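Local coordinates for protein TOXN (Bacillus thuringiensis, PDB 4ATO) that cleaves RNA within adenine-rich sequences as the endoribonuclease toxin of a type III toxin-antitoxin system, and is inhibited by the pseudoknot RNA ToxI, at residues T11-Y16 with E92-E97; D18-A23 with P160-K165. One frame throughout, in Å; residues are numbered along the deposited sequence.

The first strand of the chain, 9-12, leads through Ser13 into helix 14-23, and both contacts start from this N-terminal unit. Contact 1 joins the end of the strand and the first turn of the helix to residues 92-97, closing a loop that holds most of the antiparallel sheet. Contact 2 closes a second, longer loop, of 136 residues, by setting the later turns of the same helix against helix 159-169. The two contacts cross along the chain, because residues 18-23 lie within the first loop and 160-165 beyond it. Their centres lie about 14 Å apart. Together they tie helix 14-23 to the sheet margin and to the C-terminal helix.

Contact 1: residues T11-Y16 with E92-E97; sequences TISTEY and EKECKE
Ser13 and Glu94 meet through their side chains. Ser13 OG donates to Glu94 OE1 over 2.6 Å, and the carboxylate takes this bond on its anti lone pair. The serine hydroxyl sits between its backbone N and carbonyl carbon (chi1 74°). There it also accepts a weak bond from Tyr16 N, 3.3 Å from Ser13 OG, and so caps helix 14-23. One hydroxyl thus links the helix start to the acid. The Glu94 chain bends at chi2 and crosses Tyr16 obliquely. Its CB lies 3.8 Å from Tyr16 CB, and the carboxylate and ring planes are 27° apart. The polar ends of both residues have further partners: Glu94 OE2 bonds to Tyr169 OH on helix 159-169, and Tyr16 OH bonds to Pro89 O. These bonds probably help to fix the carboxylate and the ring.

The backbones pair next to this cluster. Ser13 N donates to Glu94 O at 3.0 Å, with an N-H...O angle of 170°. Thr11 and Lys96 form the antiparallel hydrogen-bonded pair: Thr11 N donates to Lys96 O and Lys96 N to Thr11 O, each over 3.0 Å. Their side chains lie side by side and point the same way, with Thr11 OG1 3.8 Å from Lys96 CB. Ile12 and Cys95 form the adjacent non-hydrogen-bonded pair on the other face of the sheet, where Ile12 CG1 packs 4.1 Å from Cys95 CB. Strand 95-97 is thereby added as an outermost strand of the antiparallel sheet, beside a serine N-cap at a strand-to-helix turn.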
loop_
_atom_site.group_PDB
_atom_site.type_symbol
_atom_site.label_atom_id
_atom_site.label_comp_id
_atom_site.label_asym_id
_atom_site.label_seq_id
_atom_site.Cartn_x
_atom_site.Cartn_y
_atom_site.Cartn_z
ATOM N N THR A 11 12.301 -21.177 -26.011
ATOM C CA THR A 11 13.571 -21.846 -26.268
ATOM C C THR A 11 14.112 -21.316 -27.591
ATOM O O THR A 11 13.349 -20.910 -28.465
ATOM C CB THR A 11 13.410 -23.360 -26.370
ATOM O OG1 THR A 11 12.429 -23.660 -27.369
ATOM C CG2 THR A 11 12.967 -23.941 -25.030
ATOM N N ILE A 12 15.430 -21.306 -27.729
ATOM C CA ILE A 12 16.054 -20.811 -28.942
ATOM C C ILE A 12 16.831 -21.944 -29.622
ATOM O O ILE A 12 17.448 -22.769 -28.946
ATOM C CB ILE A 12 16.946 -19.577 -28.646
ATOM C CG1 ILE A 12 16.072 -18.339 -28.420
ATOM C CG2 ILE A 12 17.861 -19.265 -29.816
ATOM C CD1 ILE A 12 15.492 -18.203 -27.061
ATOM N N SER A 13 16.770 -22.004 -30.950
ATOM C CA SER A 13 17.391 -23.103 -31.681
ATOM C C SER A 13 18.900 -23.063 -31.481
ATOM O O SER A 13 19.509 -21.991 -31.489
ATOM C CB SER A 13 17.043 -23.056 -33.175
ATOM O OG SER A 13 17.751 -22.022 -33.837
ATOM N N THR A 14 19.493 -24.233 -31.285
ATOM C CA THR A 14 20.916 -24.307 -30.998
ATOM C C THR A 14 21.733 -23.879 -32.206
ATOM O O THR A 14 22.874 -23.447 -32.066
ATOM C CB THR A 14 21.330 -25.715 -30.576
ATOM O OG1 THR A 14 21.207 -26.601 -31.695
ATOM C CG2 THR A 14 20.434 -26.195 -29.460
ATOM N N GLU A 15 21.143 -23.996 -33.390
ATOM C CA GLU A 15 21.812 -23.543 -34.603
ATOM C C GLU A 15 22.051 -22.046 -34.518
ATOM O O GLU A 15 23.163 -21.570 -34.753
ATOM C CB GLU A 15 20.973 -23.848 -35.846
ATOM C CG GLU A 15 21.251 -25.186 -36.489
ATOM C CD GLU A 15 20.944 -25.174 -37.978
ATOM O OE1 GLU A 15 20.719 -24.073 -38.526
ATOM O OE2 GLU A 15 20.927 -26.259 -38.603
ATOM N N TYR A 16 21.002 -21.302 -34.178
ATOM C CA TYR A 16 21.120 -19.853 -34.112
ATOM C C TYR A 16 22.017 -19.419 -32.955
ATOM O O TYR A 16 22.758 -18.445 -33.076
ATOM C CB TYR A 16 19.750 -19.179 -34.035
ATOM C CG TYR A 16 19.836 -17.671 -34.085
ATOM C CD1 TYR A 16 20.026 -17.003 -35.291
ATOM C CD2 TYR A 16 19.753 -16.914 -32.923
ATOM C CE1 TYR A 16 20.118 -15.621 -35.339
ATOM C CE2 TYR A 16 19.838 -15.534 -32.960
ATOM C CZ TYR A 16 20.022 -14.891 -34.165
ATOM O OH TYR A 16 20.108 -13.516 -34.192
ATOM N N GLU A 92 12.171 -14.550 -35.338
ATOM C CA GLU A 92 11.017 -15.303 -34.842
ATOM C C GLU A 92 10.939 -16.745 -35.337
ATOM O O GLU A 92 10.172 -17.551 -34.805
ATOM C CB GLU A 92 9.705 -14.556 -35.115
ATOM C CG GLU A 92 9.507 -14.115 -36.554
ATOM C CD GLU A 92 8.378 -13.102 -36.707
ATOM O OE1 GLU A 92 7.966 -12.503 -35.689
ATOM O OE2 GLU A 92 7.906 -12.900 -37.849
ATOM N N LYS A 93 11.738 -17.078 -36.341
ATOM C CA LYS A 93 11.772 -18.450 -36.831
ATOM C C LYS A 93 12.751 -19.295 -36.026
ATOM O O LYS A 93 12.684 -20.523 -36.043
ATOM C CB LYS A 93 12.100 -18.511 -38.332
ATOM C CG LYS A 93 12.823 -17.283 -38.877
ATOM C CD LYS A 93 11.838 -16.203 -39.319
ATOM C CE LYS A 93 12.436 -14.812 -39.189
ATOM N NZ LYS A 93 11.389 -13.768 -39.331
ATOM N N GLU A 94 13.659 -18.645 -35.308
ATOM C CA GLU A 94 14.636 -19.400 -34.528
ATOM C C GLU A 94 14.259 -19.519 -33.049
ATOM O O GLU A 94 15.088 -19.904 -32.222
ATOM C CB GLU A 94 16.054 -18.836 -34.700
ATOM C CG GLU A 94 16.567 -18.853 -36.147
ATOM C CD GLU A 94 16.472 -20.219 -36.795
ATOM O OE1 GLU A 94 16.798 -21.229 -36.129
ATOM O OE2 GLU A 94 16.067 -20.283 -37.977
ATOM N N CYS A 95 13.008 -19.204 -32.718
ATOM C CA CYS A 95 12.546 -19.376 -31.343
ATOM C C CYS A 95 11.150 -19.989 -31.251
ATOM O O CYS A 95 10.280 -19.722 -32.079
ATOM C CB CYS A 95 12.611 -18.055 -30.572
ATOM S SG CYS A 95 11.316 -16.893 -30.970
ATOM N N LYS A 96 10.950 -20.823 -30.236
ATOM C CA LYS A 96 9.665 -21.464 -30.005
ATOM C C LYS A 96 9.079 -21.044 -28.658
ATOM O O LYS A 96 9.790 -20.947 -27.661
ATOM C CB LYS A 96 9.810 -22.982 -30.059
ATOM C CG LYS A 96 8.491 -23.720 -29.893
ATOM C CD LYS A 96 7.466 -23.273 -30.937
ATOM C CE LYS A 96 6.058 -23.698 -30.550
ATOM N NZ LYS A 96 5.989 -25.156 -30.266
ATOM N N GLU A 97 7.779 -20.785 -28.640
ATOM C CA GLU A 97 7.081 -20.426 -27.415
ATOM C C GLU A 97 6.939 -21.662 -26.525
ATOM O O GLU A 97 6.693 -22.758 -27.015
ATOM C CB GLU A 97 5.714 -19.841 -27.776
ATOM C CG GLU A 97 4.665 -19.916 -26.684
ATOM C CD GLU A 97 4.648 -18.686 -25.804
ATOM O OE1 GLU A 97 5.400 -18.667 -24.805
ATOM O OE2 GLU A 97 3.881 -17.744 -26.110
#

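Contact 2: residues D18-A23 with P160-K165; sequences DYLREA and PKLEEK
Lys165 lays its chain over one face of the Tyr19 ring. Its CD sits 3.7 Å above the ring plane, offset toward the rim, in a CH-pi contact. Its NZ is 4.1 Å from the Tyr19 ring centroid and 27° off the ring normal, which makes a cation-pi contact. The chain bends at chi2 and chi3, and NZ also forms a salt bridge to Glu22 OE1 at 3.1 Å. The ammonium therefore has both a carboxylate and a ring face as neighbours. The Tyr19 hydroxyl reaches back to the same residue: OH donates to Lys165 O over 3.0 Å, with the carbonyl oxygen at the ring edge. Tyr19 CG stands anti to the backbone N (chi1 164°), and the far end of the ring comes nearer to the neighbouring helix than its start.

This is a knob-into-hole contact between helices 14-23 and 159-169. Lys165 fills a hole made by Tyr19, Leu20, Glu22 and Ala23. The axes of the two short segments approach to 9.5 Å, with 135° between their directions.

Deeper in, Leu20 and Leu162 cross at about a right angle, CD2 to CD2 at 4.0 Å. Both leucines also touch Ile88 of strand 78-89, so the helix pair is packed against the sheet. Ala23 CB lies 3.6 Å from Lys165 CD. The extended Lys161 chain touches Ala23 CB with its CE, and its NZ makes a weak hydrogen bond to Ala23 O at 3.3 Å.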
loop_
_atom_site.group_PDB
_atom_site.type_symbol
_atom_site.label_atom_id
_atom_site.label_comp_id
_atom_site.label_asym_id
_atom_site.label_seq_id
_atom_site.Cartn_x
_atom_site.Cartn_y
_atom_site.Cartn_z
ATOM N N ASP A 18 24.621 -21.124 -31.672
ATOM C CA ASP A 18 25.992 -21.404 -32.103
ATOM C C ASP A 18 26.443 -20.389 -33.143
ATOM O O ASP A 18 27.603 -19.981 -33.176
ATOM C CB ASP A 18 26.101 -22.816 -32.675
ATOM C CG ASP A 18 25.929 -23.889 -31.613
ATOM O OD1 ASP A 18 26.020 -23.557 -30.405
ATOM O OD2 ASP A 18 25.709 -25.061 -31.987
ATOM N N TYR A 19 25.510 -19.984 -33.990
ATOM C CA TYR A 19 25.789 -18.991 -35.008
ATOM C C TYR A 19 26.103 -17.659 -34.341
ATOM O O TYR A 19 27.012 -16.954 -34.767
ATOM C CB TYR A 19 24.598 -18.870 -35.948
ATOM C CG TYR A 19 24.581 -17.632 -36.808
ATOM C CD1 TYR A 19 25.293 -17.578 -37.994
ATOM C CD2 TYR A 19 23.817 -16.529 -36.449
ATOM C CE1 TYR A 19 25.265 -16.452 -38.790
ATOM C CE2 TYR A 19 23.779 -15.405 -37.234
ATOM C CZ TYR A 19 24.504 -15.367 -38.406
ATOM O OH TYR A 19 24.464 -14.236 -39.194
ATOM N N LEU A 20 25.370 -17.319 -33.280
ATOM C CA LEU A 20 25.667 -16.085 -32.559
ATOM C C LEU A 20 27.007 -16.165 -31.817
ATOM O O LEU A 20 27.808 -15.232 -31.875
ATOM C CB LEU A 20 24.539 -15.698 -31.597
ATOM C CG LEU A 20 23.262 -15.055 -32.148
ATOM C CD1 LEU A 20 22.446 -14.480 -30.986
ATOM C CD2 LEU A 20 23.533 -13.974 -33.183
ATOM N N ARG A 21 27.271 -17.283 -31.144
ATOM C CA ARG A 21 28.492 -17.386 -30.338
ATOM C C ARG A 21 29.772 -17.282 -31.180
ATOM O O ARG A 21 30.858 -17.031 -30.647
ATOM C CB ARG A 21 28.487 -18.638 -29.452
ATOM C CG ARG A 21 29.569 -18.626 -28.358
ATOM C CD ARG A 21 29.232 -19.521 -27.164
ATOM N NE ARG A 21 28.731 -20.817 -27.600
ATOM C CZ ARG A 21 27.464 -21.196 -27.497
ATOM N NH1 ARG A 21 26.575 -20.381 -26.949
ATOM N NH2 ARG A 21 27.087 -22.391 -27.932
ATOM N N GLU A 22 29.635 -17.455 -32.493
ATOM C CA GLU A 22 30.724 -17.165 -33.421
ATOM C C GLU A 22 31.168 -15.706 -33.277
ATOM O O GLU A 22 32.363 -15.409 -33.272
ATOM C CB GLU A 22 30.292 -17.424 -34.867
ATOM C CG GLU A 22 29.907 -18.862 -35.172
ATOM C CD GLU A 22 29.382 -19.042 -36.592
ATOM O OE1 GLU A 22 29.118 -18.023 -37.269
ATOM O OE2 GLU A 22 29.235 -20.203 -37.030
ATOM N N ALA A 23 30.198 -14.803 -33.148
ATOM C CA ALA A 23 30.489 -13.374 -33.078
ATOM C C ALA A 23 30.799 -12.896 -31.659
ATOM O O ALA A 23 31.516 -11.913 -31.476
ATOM C CB ALA A 23 29.338 -12.569 -33.668
ATOM N N PRO A 160 25.493 -4.798 -30.282
ATOM C CA PRO A 160 25.467 -4.350 -31.680
ATOM C C PRO A 160 25.959 -5.411 -32.654
ATOM O O PRO A 160 25.396 -5.556 -33.740
ATOM C CB PRO A 160 26.427 -3.157 -31.677
ATOM C CG PRO A 160 26.320 -2.612 -30.307
ATOM C CD PRO A 160 26.216 -3.834 -29.431
ATOM N N LYS A 161 27.000 -6.140 -32.271
ATOM C CA LYS A 161 27.514 -7.194 -33.131
ATOM C C LYS A 161 26.448 -8.270 -33.356
ATOM O O LYS A 161 26.237 -8.708 -34.486
ATOM C CB LYS A 161 28.799 -7.793 -32.554
ATOM C CG LYS A 161 29.628 -8.567 -33.570
ATOM C CD LYS A 161 31.017 -8.906 -33.034
ATOM C CE LYS A 161 31.874 -9.593 -34.098
ATOM N NZ LYS A 161 33.197 -10.043 -33.569
ATOM N N LEU A 162 25.759 -8.671 -32.288
ATOM C CA LEU A 162 24.700 -9.672 -32.404
ATOM C C LEU A 162 23.523 -9.177 -33.252
ATOM O O LEU A 162 22.870 -9.969 -33.932
ATOM C CB LEU A 162 24.200 -10.118 -31.022
ATOM C CG LEU A 162 25.192 -10.827 -30.086
ATOM C CD1 LEU A 162 24.474 -11.387 -28.853
ATOM C CD2 LEU A 162 25.966 -11.915 -30.818
ATOM N N GLU A 163 23.249 -7.873 -33.214
ATOM C CA GLU A 163 22.170 -7.313 -34.029
ATOM C C GLU A 163 22.502 -7.403 -35.516
ATOM O O GLU A 163 21.624 -7.681 -36.344
ATOM C CB GLU A 163 21.857 -5.862 -33.632
ATOM C CG GLU A 163 21.002 -5.755 -32.384
ATOM C CD GLU A 163 20.864 -4.333 -31.883
ATOM O OE1 GLU A 163 20.961 -3.405 -32.713
ATOM O OE2 GLU A 163 20.664 -4.146 -30.660
ATOM N N GLU A 164 23.766 -7.155 -35.848
ATOM C CA GLU A 164 24.245 -7.334 -37.215
ATOM C C GLU A 164 24.056 -8.776 -37.653
ATOM O O GLU A 164 23.598 -9.038 -38.756
ATOM C CB GLU A 164 25.725 -6.984 -37.325
ATOM C CG GLU A 164 26.032 -5.510 -37.430
ATOM C CD GLU A 164 27.462 -5.265 -37.869
ATOM O OE1 GLU A 164 28.121 -6.234 -38.313
ATOM O OE2 GLU A 164 27.928 -4.109 -37.768
ATOM N N LYS A 165 24.427 -9.711 -36.784
ATOM C CA LYS A 165 24.270 -11.123 -37.084
ATOM C C LYS A 165 22.805 -11.471 -37.311
ATOM O O LYS A 165 22.477 -12.263 -38.198
ATOM C CB LYS A 165 24.861 -11.979 -35.972
ATOM C CG LYS A 165 26.373 -12.031 -36.000
ATOM C CD LYS A 165 26.857 -13.465 -36.132
ATOM C CE LYS A 165 27.670 -13.672 -37.395
ATOM N NZ LYS A 165 28.368 -14.998 -37.382
#